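Homoserine dehydrogenase (Staphylococcus aureus M1064, PDB 4PG7) probably catalyses the reversible NAD(P)-dependent interconversion of aspartate semialdehyde and homoserine in the aspartic acid pathway, and carries a C-terminal ACT domain. Local coordinates at residues F184-S187 with K188-K191; E192-T195 with F196-L200; N390-N393 with E394-I398; E427-I430 with T431-G434. One frame throughout, in Å; residues are numbered along the deposited sequence.

Interaction 1 of 4, residues F184-S187 with K188-K191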
# COMPACT_ATOMS: atom_id res chain seq x y z
N PHE A 184 -4.86 18.02 5.24
CA PHE A 184 -4.83 19.17 4.32
C PHE A 184 -4.53 20.46 5.09
O PHE A 184 -3.69 21.26 4.68
CB PHE A 184 -6.15 19.31 3.56
CG PHE A 184 -6.17 20.47 2.59
CD1 PHE A 184 -5.79 20.30 1.27
CD2 PHE A 184 -6.52 21.74 3.01
CE1 PHE A 184 -5.76 21.39 0.37
CE2 PHE A 184 -6.51 22.82 2.13
CZ PHE A 184 -6.12 22.64 0.81
N ILE A 185 -5.21 20.64 6.21
CA ILE A 185 -5.04 21.85 7.01
C ILE A 185 -3.62 21.96 7.53
O ILE A 185 -2.99 23.03 7.45
CB ILE A 185 -6.08 21.89 8.16
CG1 ILE A 185 -7.46 22.15 7.57
CG2 ILE A 185 -5.73 22.95 9.18
CD1 ILE A 185 -8.62 21.83 8.49
N LEU A 186 -3.10 20.85 8.08
CA LEU A 186 -1.72 20.88 8.59
C LEU A 186 -0.68 21.16 7.48
O LEU A 186 0.29 21.87 7.70
CB LEU A 186 -1.39 19.60 9.35
CG LEU A 186 -2.13 19.40 10.68
CD1 LEU A 186 -1.82 18.04 11.26
CD2 LEU A 186 -1.77 20.47 11.67
N SER A 187 -0.90 20.59 6.30
CA SER A 187 -0.03 20.85 5.14
C SER A 187 -0.06 22.33 4.75
O SER A 187 0.96 22.92 4.47
CB SER A 187 -0.43 19.98 3.95
OG SER A 187 -0.18 18.61 4.23
N LYS A 188 -1.26 22.90 4.74
CA LYS A 188 -1.42 24.32 4.40
C LYS A 188 -0.69 25.22 5.41
O LYS A 188 0.04 26.13 5.01
CB LYS A 188 -2.90 24.65 4.37
CG LYS A 188 -3.22 26.07 3.94
CD LYS A 188 -3.00 26.31 2.46
CE LYS A 188 -4.04 25.61 1.60
NZ LYS A 188 -3.97 26.10 0.20
N MET A 189 -0.89 24.95 6.70
CA MET A 189 -0.22 25.71 7.74
C MET A 189 1.27 25.64 7.54
O MET A 189 1.97 26.65 7.59
CB MET A 189 -0.57 25.18 9.13
CG MET A 189 -2.01 25.40 9.56
SD MET A 189 -2.42 24.61 11.13
CE MET A 189 -1.43 25.61 12.23
N THR A 190 1.74 24.43 7.28
CA THR A 190 3.15 24.18 7.15
C THR A 190 3.76 24.85 5.91
O THR A 190 4.75 25.57 6.01
CB THR A 190 3.44 22.68 7.13
OG1 THR A 190 2.90 22.06 8.32
CG2 THR A 190 4.95 22.41 7.00
N LYS A 191 3.18 24.59 4.74
CA LYS A 191 3.76 25.07 3.48
C LYS A 191 3.56 26.56 3.26
O LYS A 191 4.46 27.23 2.75
CB LYS A 191 3.17 24.32 2.29
CG LYS A 191 3.52 22.86 2.24
CD LYS A 191 2.94 22.24 0.98
CE LYS A 191 2.29 20.89 1.22
NZ LYS A 191 1.18 20.70 0.23
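Phe184 O, Ile185 O, Leu186 O and Ser187 O each accept the amide N-H of the residue four places on, from Lys188 to Lys191, so the chain here is one unbroken run of alpha-helix. The Met189 N to Ile185 O bond, 2.9 Å with 169° at the hydrogen, is nearly straight. Leu186 O is gripped twice: the hydroxyl of Thr190 adds a bond from OG1 to Leu186 O at 2.7 Å, and OG1 and Thr190 N reach that oxygen from opposite faces of its carbonyl plane. Setting OG1 beside its own backbone N (chi1 -57°) brings the hydroxyl back over the preceding turn.

Phe184 and Lys188 run side by side and point the same way, because both have CG anti to the backbone N. The lysine chain, bent at chi2 and chi3, lays CE against the end of the ring, 3.7 Å from Phe184 CZ, while its NZ goes on to a salt bridge with Glu192. One residue along, the thioether of Met189 touches two aliphatic branches, SD lying 4.2 Å from both Ile185 CG2 and Leu186 CD2. Lys191 folds its methylenes over Ser187, with CE 4.0 Å from Ser187 CB. The polar ends of that pair have partners elsewhere, Lys191 NZ in a salt bridge to Asp299 and Ser187 OG bonded to Glu298.

Ile185 and Met189 face helix 196-205, touching Ala199, while Met189 and Thr190 also rest on Ile256 of helix 253-262, and the Phe184 ring stacks with that of Phe208.

Interaction 2 of 4, residues E192-T195 with F196-L200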
# COMPACT_ATOMS: atom_id res chain seq x y z
N GLU A 192 2.39 27.08 3.64
CA GLU A 192 2.06 28.48 3.39
C GLU A 192 2.19 29.39 4.61
O GLU A 192 2.01 30.60 4.51
CB GLU A 192 0.68 28.56 2.75
CG GLU A 192 0.73 28.03 1.31
CD GLU A 192 -0.62 27.98 0.63
OE1 GLU A 192 -1.41 28.94 0.78
OE2 GLU A 192 -0.89 26.96 -0.06
N GLN A 193 2.56 28.82 5.76
CA GLN A 193 2.80 29.58 6.97
C GLN A 193 1.59 30.39 7.40
O GLN A 193 1.66 31.58 7.64
CB GLN A 193 4.05 30.47 6.82
CG GLN A 193 5.32 29.65 6.65
CD GLN A 193 5.72 28.98 7.95
OE1 GLN A 193 5.98 29.65 8.94
NE2 GLN A 193 5.75 27.65 7.97
N THR A 194 0.45 29.71 7.51
CA THR A 194 -0.78 30.32 7.95
C THR A 194 -1.13 29.81 9.32
O THR A 194 -0.67 28.74 9.73
CB THR A 194 -1.93 30.02 6.96
OG1 THR A 194 -2.25 28.63 7.00
CG2 THR A 194 -1.53 30.35 5.55
N THR A 195 -2.04 30.50 9.99
CA THR A 195 -2.59 30.02 11.25
C THR A 195 -3.58 28.91 10.97
O THR A 195 -4.06 28.76 9.84
CB THR A 195 -3.40 31.11 11.97
OG1 THR A 195 -4.49 31.52 11.13
CG2 THR A 195 -2.52 32.31 12.30
N PHE A 196 -3.91 28.17 12.02
CA PHE A 196 -4.94 27.12 11.93
C PHE A 196 -6.25 27.69 11.38
O PHE A 196 -6.88 27.10 10.49
CB PHE A 196 -5.18 26.45 13.28
CG PHE A 196 -6.42 25.61 13.30
CD1 PHE A 196 -6.43 24.35 12.69
CD2 PHE A 196 -7.60 26.09 13.85
CE1 PHE A 196 -7.59 23.60 12.65
CE2 PHE A 196 -8.76 25.34 13.82
CZ PHE A 196 -8.75 24.09 13.22
N GLU A 197 -6.68 28.83 11.93
CA GLU A 197 -7.93 29.47 11.53
C GLU A 197 -7.96 29.81 10.02
O GLU A 197 -8.95 29.58 9.35
CB GLU A 197 -8.15 30.74 12.38
CG GLU A 197 -8.50 30.50 13.86
CD GLU A 197 -7.37 29.92 14.76
OE1 GLU A 197 -6.13 30.05 14.47
OE2 GLU A 197 -7.73 29.32 15.80
N GLU A 198 -6.87 30.37 9.52
CA GLU A 198 -6.74 30.72 8.12
C GLU A 198 -6.74 29.46 7.26
O GLU A 198 -7.39 29.43 6.21
CB GLU A 198 -5.45 31.49 7.87
CG GLU A 198 -5.45 32.91 8.40
CD GLU A 198 -4.06 33.56 8.43
OE1 GLU A 198 -3.03 32.87 8.24
OE2 GLU A 198 -3.99 34.79 8.68
N ALA A 199 -6.06 28.42 7.72
CA ALA A 199 -5.95 27.17 6.95
C ALA A 199 -7.29 26.46 6.89
O ALA A 199 -7.66 25.91 5.86
CB ALA A 199 -4.88 26.26 7.54
N LEU A 200 -8.04 26.46 8.00
CA LEU A 200 -9.37 25.87 8.00
C LEU A 200 -10.32 26.62 7.08
O LEU A 200 -11.08 26.02 6.33
CB LEU A 200 -9.96 25.86 9.42
CG LEU A 200 -11.42 25.46 9.56
CD1 LEU A 200 -11.67 24.05 9.03
CD2 LEU A 200 -11.84 25.58 11.02
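Thr195 and Glu198 grip each other reciprocally in a capping box at the start of helix 196-205. Thr195, at the N-cap, carries OG1 in the slot between its own backbone N and carbonyl carbon (chi1 61°), and from there it accepts the Glu198 amide, with 3.1 Å from Glu198 N to Thr195 OG1. Glu198 answers by swinging its carboxylate back past the cap: OE1 takes the N-H of Thr195 at 3.1 Å from Thr195 N, the donor coming from well above the carboxylate plane. Two backbone amides at the helix start are thereby satisfied by side chains. The first regular helical bond follows at once, from Ala199 N to Thr195 O, 2.9 Å.

Thr194 packs beside the box. Its CB sits 3.3 Å from Glu198 OE1, so the carboxylate oxygen meets carbon as well as the amide. Its OG1 lies 3.6 Å from Ala199 CB and also gives a weak hydrogen bond to Thr195 O.

Upstream, Gln193, with positive phi, is the first residue to leave helix 180-192, and Thr194 and Thr195 carry the chain in extended form to the new helix. Phe196, Ala199 and Leu200 then pack back on Ile185, with Ala199 also on Met189, so consecutive helices 180-192 and 196-205 lean together across this short link.

Interaction 3 of 4, residues N390-N393 with E394-I398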
# COMPACT_ATOMS: atom_id res chain seq x y z
N ASN A 390 19.94 26.55 30.96
CA ASN A 390 19.46 26.21 32.29
C ASN A 390 18.25 25.28 32.29
O ASN A 390 18.17 24.36 33.09
CB ASN A 390 19.10 27.48 33.05
CG ASN A 390 18.62 27.17 34.44
OD1 ASN A 390 19.39 26.66 35.26
ND2 ASN A 390 17.36 27.48 34.73
N PHE A 391 17.31 25.53 31.40
CA PHE A 391 16.16 24.65 31.23
C PHE A 391 16.63 23.24 30.84
O PHE A 391 16.22 22.25 31.42
CB PHE A 391 15.22 25.23 30.18
CG PHE A 391 14.05 24.35 29.83
CD1 PHE A 391 13.18 23.92 30.80
CD2 PHE A 391 13.85 23.93 28.53
CE1 PHE A 391 12.10 23.10 30.48
CE2 PHE A 391 12.76 23.13 28.21
CZ PHE A 391 11.90 22.71 29.19
N GLU A 392 17.55 23.16 29.88
CA GLU A 392 18.10 21.87 29.46
C GLU A 392 18.80 21.12 30.61
O GLU A 392 18.59 19.93 30.80
CB GLU A 392 19.10 22.06 28.30
CG GLU A 392 19.63 20.76 27.73
CD GLU A 392 20.54 20.96 26.52
OE1 GLU A 392 21.27 21.98 26.46
OE2 GLU A 392 20.54 20.09 25.63
N ASN A 393 19.62 21.84 31.37
CA ASN A 393 20.30 21.25 32.51
C ASN A 393 19.33 20.75 33.55
O ASN A 393 19.51 19.64 34.06
CB ASN A 393 21.24 22.26 33.19
CG ASN A 393 22.45 22.59 32.34
OD1 ASN A 393 22.87 21.80 31.47
ND2 ASN A 393 23.02 23.76 32.58
N GLU A 394 18.31 21.55 33.89
CA GLU A 394 17.32 21.07 34.84
C GLU A 394 16.62 19.81 34.34
O GLU A 394 16.40 18.87 35.12
CB GLU A 394 16.27 22.11 35.25
CG GLU A 394 15.33 21.50 36.29
CD GLU A 394 14.62 22.51 37.17
OE1 GLU A 394 14.33 23.63 36.67
OE2 GLU A 394 14.32 22.17 38.35
N LEU A 395 16.23 19.78 33.06
CA LEU A 395 15.58 18.60 32.51
C LEU A 395 16.47 17.38 32.61
O LEU A 395 16.00 16.30 32.94
CB LEU A 395 15.19 18.75 31.05
CG LEU A 395 13.94 19.57 30.69
CD1 LEU A 395 13.72 19.57 29.19
CD2 LEU A 395 12.72 19.01 31.43
N LYS A 396 17.74 17.55 32.29
CA LYS A 396 18.71 16.45 32.41
C LYS A 396 18.78 15.91 33.83
O LYS A 396 18.83 14.71 34.03
CB LYS A 396 20.10 16.89 31.95
CG LYS A 396 20.24 16.89 30.44
CD LYS A 396 21.24 17.93 29.94
CE LYS A 396 22.68 17.68 30.34
NZ LYS A 396 23.58 18.40 29.37
N ALA A 397 18.69 16.80 34.81
CA ALA A 397 18.73 16.38 36.20
C ALA A 397 17.44 15.70 36.63
O ALA A 397 17.47 14.76 37.42
CB ALA A 397 18.98 17.58 37.10
N ILE A 398 16.31 16.14 36.11
CA ILE A 398 15.04 15.65 36.66
C ILE A 398 14.49 14.42 35.91
O ILE A 398 13.80 13.60 36.50
CB ILE A 398 13.96 16.75 36.80
CG1 ILE A 398 13.46 17.22 35.45
CG2 ILE A 398 14.48 17.94 37.61
CD1 ILE A 398 12.12 17.90 35.55
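Asn390 O accepts the amide of Glu394, 2.9 Å from Glu394 N to Asn390 O and close to straight at 168°. Lys396 N to Glu392 O is equally short. With the Leu395 N to Phe391 O and Ala397 N to Asn393 O bonds, these make two regular turns of alpha-helix, and the side chains meet along its sides.

The main apolar meeting is Phe391 with Leu395. The ring stands with CG anti to the backbone N (chi1 175°), which leans it toward the following turn, and Leu395 lays its CD1 methyl over one face in a CH-pi contact, 4.0 Å from the ring centroid. The methyl lies 28° off the ring normal, displaced toward the far end of the ring, where CD1 is 3.6 Å from Phe391 CZ. Leu395 CG sits above the same face, nearer the rim.

On another side of the helix Lys396 passes over Glu392, its CD 3.9 Å from Glu392 CG. The bend at chi3 then turns the amine back along the helix: NZ lies 4.1 Å from Asn393 OD1, and 5.1 Å from Glu392 OE2. The opposite charges are thus near without touching, and any pull between them is probably modest.

Glu394 OE1 bonds to Tyr435 OH, and the Phe391 ring meets the rings of Tyr435 and Tyr415. Helix 388-398 lies against the sheet of the C-terminal domain: Leu395 and Lys396 touch Leu405 of strand 404-411, Glu392 touches Val407, and Leu395 with Ile398 meets Ile430 of helix 427-432.

Interaction 4 of 4, residues E427-I430 with T431-G434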
# COMPACT_ATOMS: atom_id res chain seq x y z
N GLU A 427 5.16 14.72 31.73
CA GLU A 427 4.36 15.91 32.01
C GLU A 427 4.16 16.17 33.51
O GLU A 427 4.35 17.29 33.97
CB GLU A 427 3.00 15.86 31.28
CG GLU A 427 2.04 16.95 31.71
CD GLU A 427 0.88 17.19 30.75
OE1 GLU A 427 0.71 16.42 29.78
OE2 GLU A 427 0.15 18.18 30.97
N GLU A 428 3.76 15.16 34.26
CA GLU A 428 3.50 15.34 35.69
C GLU A 428 4.76 15.69 36.43
O GLU A 428 4.79 16.55 37.29
CB GLU A 428 2.93 14.06 36.29
CG GLU A 428 1.48 13.78 35.87
CD GLU A 428 0.77 12.82 36.81
OE1 GLU A 428 -0.42 12.53 36.53
OE2 GLU A 428 1.38 12.34 37.81
N LEU A 429 5.82 14.99 36.07
CA LEU A 429 7.10 15.21 36.66
C LEU A 429 7.59 16.67 36.45
O LEU A 429 8.03 17.34 37.39
CB LEU A 429 8.09 14.21 36.05
CG LEU A 429 9.54 14.43 36.40
CD1 LEU A 429 9.77 14.16 37.89
CD2 LEU A 429 10.39 13.49 35.56
N ILE A 430 7.50 17.13 35.22
CA ILE A 430 7.92 18.49 34.88
C ILE A 430 7.05 19.51 35.63
O ILE A 430 7.55 20.52 36.12
CB ILE A 430 7.92 18.69 33.36
CG1 ILE A 430 9.07 17.86 32.76
CG2 ILE A 430 8.11 20.15 32.96
CD1 ILE A 430 9.00 17.65 31.27
N THR A 431 5.76 19.21 35.73
CA THR A 431 4.79 20.03 36.47
C THR A 431 5.13 20.12 37.96
O THR A 431 5.15 21.22 38.51
CB THR A 431 3.36 19.50 36.25
OG1 THR A 431 3.02 19.64 34.87
CG2 THR A 431 2.34 20.27 37.08
N LYS A 432 5.47 19.00 38.59
CA LYS A 432 5.82 19.04 40.01
C LYS A 432 7.15 19.76 40.28
O LYS A 432 7.40 20.19 41.41
CB LYS A 432 5.75 17.65 40.67
CG LYS A 432 6.87 16.71 40.30
CD LYS A 432 7.31 15.75 41.41
CE LYS A 432 7.33 14.29 40.96
NZ LYS A 432 8.06 13.42 41.93
N HIS A 433 8.00 19.88 39.27
CA HIS A 433 9.21 20.71 39.35
C HIS A 433 8.99 22.19 39.00
O HIS A 433 9.94 22.93 38.78
CB HIS A 433 10.34 20.11 38.50
CG HIS A 433 11.05 19.00 39.20
ND1 HIS A 433 11.99 19.23 40.16
CD2 HIS A 433 10.86 17.66 39.17
CE1 HIS A 433 12.40 18.08 40.66
NE2 HIS A 433 11.74 17.11 40.07
N GLY A 434 7.74 22.59 38.90
CA GLY A 434 7.41 24.00 38.88
C GLY A 434 7.27 24.61 37.50
O GLY A 434 7.22 25.82 37.40
O HOH W 1 0.08 19.40 33.22
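Leu429 and His433 lie side by side and point the same way, one turn apart at the end of helix 427-432. The CD1 methyl of Leu429 comes in at the edge of the imidazole, in the plane of the ring, 3.9 Å from His433 CD2. The same methyl is 3.9 Å from Lys432 CE, so this one methyl touches both residues. Lys432 reaches it by an unusual route: CG is placed between backbone N and carbonyl carbon (chi1 74°), putting it only 3.2 Å from Leu429 O, and the chain then slants across the leucine.

At the start of the helix, Thr431 folds its hydroxyl back on Glu427. OG1 gives a hydrogen bond of 2.8 Å to Glu427 O from above the carbonyl plane, 36° out of it, and Thr431 N donates to that oxygen from the opposite face. A water donates to Glu427 OE2 at 2.6 Å from its oxygen, and more weakly to Thr431 OG1, linking the carboxylate to the hydroxyl.

This is the second helix of the ACT domain, whose two helices lie against one face of the sheet, and it is short. His433 is the first residue to leave helical angles; its amide still bonds Leu429 O at 3.2 Å, with a weak second bond to Ile430 O. Gly434 then turns with positive phi into strand 436-444.

Ile430 is buried against Val379, Val381 and Val437 of the sheet, and also meets Leu395 and Ile398 of helix 388-398. Leu429 packs on Pro400.

In the fold
The four contacts form two touching pairs. Interactions 1 and 2 have centres 7 Å apart: helix 180-192 ends where the link to helix 196-205 begins, and Met189 CG lies 3.6 Å from Ala199 CB. Interactions 3 and 4, centres 12 Å apart, join the two ACT-domain helices, with Leu395 CD2 4.0 Å from Ile430 CD1 and Ile398 CG2 3.7 Å from His433 CE1. Between the pairs the nearest atoms are about 19 Å apart, between interactions 1 and 4. Bound lysine is found about 10 Å from the Met189 side chain and about 8 Å from those of Glu197 and Glu427, too far for contact; a lysine pocket seen in the crystal is formed by Arg246, Gly250, Thr252, Asp438 and Lys439.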